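Local coordinates for carbonic anhydrase (Coccomyxa sp. PA, PDB 3UCM) that catalyses the reversible hydration of carbon dioxide to hydrogencarbonate as a zinc-dependent beta-class carbonic anhydrase, here in complex with thiocyanate, at the interface of chains A and B. Numbering follows the deposited sequence. Chains: chain A/B, Carbonic anhydrase.

The interface of chains A and B. Residues chain A 48-50, 69, 71; chain B 65-67, 85.
The loop A:Ala48-A:Asp49-A:Ser50, which follows strand 42-47, lies against strand 65-70 of chain B. Backbone polar contacts tie the two segments together. The amide N of B:Val67 donates to the carbonyl O of A:Ala48 at 3.1 Å, nearly straight (169° at the hydrogen) and in the carbonyl plane, on a lone pair. At the other end of the segment a water bridges the carbonyl O of A:Ser50 and the amide N of B:Val65, 3.0 Å from each.

Packing centres on the ring of B:Phe66, whose CG is anti to the backbone N (chi1 -165°). One face of the ring lies beneath the A:Ala48 carbonyl O, which sits toward the rim and comes within 3.2 Å of CD1. The same oxygen is thus hydrogen-bonded by B:Val67 and flanked by the ring. The methyl CB of A:Ala48 meets the far part of the ring, 3.6 Å from CE2, and also touches SG of B:Cys85, from helix 80-93. CG2 of A:Val71, anti to its own carbonyl carbon, approaches that SG at 4.0 Å and extends the apolar patch. An alanine in place of B:Phe66 would remove the ring and would probably loosen the packing around the A:Ala48 carbonyl and methyl.

On the other flank, A:Arg69 bends at chi3 (88°) and crosses B:Val67 at about a right angle. The CB of B:Val67 lies over one guanidinium face of A:Arg69, toward its rim, 3.6 Å from CZ; the contact is packing of that face. The carbonyl carbon of A:Asp49 lies at the guanidinium edge, in plane.

A:Asp49, a zinc-binding residue, directly follows the residue whose carbonyl B:Val67 bonds, and its own CA packs 4.0 Å from CE1 of B:Phe66. This patch, repeated by two-fold symmetry, is part of the contact between the chains, consistent with the dimers of beta-class enzymes, and is likely to steady the metal-site loop from the neighbouring chain.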
loop_
_atom_site.group_PDB
_atom_site.type_symbol
_atom_site.label_atom_id
_atom_site.label_comp_id
_atom_site.label_asym_id
_atom_site.label_seq_id
_atom_site.Cartn_x
_atom_site.Cartn_y
_atom_site.Cartn_z
ATOM N N ALA A 48 -10.071 -4.478 14.961
ATOM C CA ALA A 48 -10.134 -5.948 14.756
ATOM C C ALA A 48 -10.153 -6.822 16.054
ATOM O O ALA A 48 -10.391 -8.052 15.978
ATOM C CB ALA A 48 -8.946 -6.407 13.966
ATOM N N ASP A 49 -9.932 -6.198 17.223
ATOM C CA ASP A 49 -10.092 -6.858 18.546
ATOM C C ASP A 49 -11.361 -7.748 18.652
ATOM O O ASP A 49 -12.484 -7.343 18.296
ATOM C CB ASP A 49 -10.121 -5.791 19.649
ATOM C CG ASP A 49 -9.964 -6.389 21.085
ATOM O OD1 ASP A 49 -10.964 -6.899 21.644
ATOM O OD2 ASP A 49 -8.854 -6.333 21.684
ATOM N N SER A 50 -11.169 -8.950 19.180
ATOM C CA SER A 50 -12.270 -9.909 19.318
ATOM C C SER A 50 -13.313 -9.574 20.389
ATOM O O SER A 50 -14.328 -10.246 20.449
ATOM C CB SER A 50 -11.738 -11.339 19.535
ATOM O OG SER A 50 -11.132 -11.472 20.808
ATOM N N ARG A 69 -12.869 -3.057 9.603
ATOM C CA ARG A 69 -12.206 -3.427 10.855
ATOM C C ARG A 69 -10.694 -3.761 10.690
ATOM O O ARG A 69 -10.308 -4.638 9.892
ATOM C CB ARG A 69 -12.986 -4.559 11.538
ATOM C CG ARG A 69 -14.008 -4.044 12.532
ATOM C CD ARG A 69 -14.804 -5.170 13.168
ATOM N NE ARG A 69 -14.088 -5.640 14.354
ATOM C CZ ARG A 69 -14.399 -6.726 15.059
ATOM N NH1 ARG A 69 -15.425 -7.480 14.703
ATOM N NH2 ARG A 69 -13.686 -7.038 16.143
ATOM N N VAL A 71 -6.393 -3.384 12.766
ATOM C CA VAL A 71 -5.642 -3.323 14.030
ATOM C C VAL A 71 -5.410 -1.863 14.419
ATOM O O VAL A 71 -4.567 -1.186 13.794
ATOM C CB VAL A 71 -4.278 -4.097 13.954
ATOM C CG1 VAL A 71 -3.343 -3.783 15.170
ATOM C CG2 VAL A 71 -4.510 -5.582 13.797
ATOM N N VAL B 65 -13.970 -14.192 18.444
ATOM C CA VAL B 65 -13.518 -14.136 17.059
ATOM C C VAL B 65 -12.909 -12.791 16.647
ATOM O O VAL B 65 -13.577 -11.745 16.641
ATOM C CB VAL B 65 -14.622 -14.635 16.087
ATOM C CG1 VAL B 65 -15.861 -13.775 16.193
ATOM C CG2 VAL B 65 -14.116 -14.780 14.595
ATOM N N PHE B 66 -11.626 -12.832 16.305
ATOM C CA PHE B 66 -10.861 -11.657 15.799
ATOM C C PHE B 66 -11.180 -11.405 14.291
ATOM O O PHE B 66 -11.183 -12.347 13.500
ATOM C CB PHE B 66 -9.368 -11.958 16.013
ATOM C CG PHE B 66 -8.434 -10.771 15.906
ATOM C CD1 PHE B 66 -8.079 -10.043 17.028
ATOM C CD2 PHE B 66 -7.846 -10.431 14.683
ATOM C CE1 PHE B 66 -7.151 -8.988 16.938
ATOM C CE2 PHE B 66 -6.924 -9.366 14.587
ATOM C CZ PHE B 66 -6.576 -8.647 15.723
ATOM N N VAL B 67 -11.404 -10.155 13.887
ATOM C CA VAL B 67 -12.012 -9.865 12.557
ATOM C C VAL B 67 -11.241 -8.933 11.609
ATOM O O VAL B 67 -10.885 -7.854 12.013
ATOM C CB VAL B 67 -13.485 -9.279 12.729
ATOM C CG1 VAL B 67 -14.134 -8.862 11.353
ATOM C CG2 VAL B 67 -14.421 -10.266 13.519
ATOM N N CYS B 85 -3.505 -8.183 10.538
ATOM C CA CYS B 85 -4.495 -8.994 11.234
ATOM C C CYS B 85 -4.017 -10.470 11.277
ATOM O O CYS B 85 -4.191 -11.185 12.278
ATOM C CB CYS B 85 -5.871 -8.867 10.596
ATOM S SG CYS B 85 -6.645 -7.309 10.905
HETATM O O HOH W 1 -16.130 -12.369 19.315
#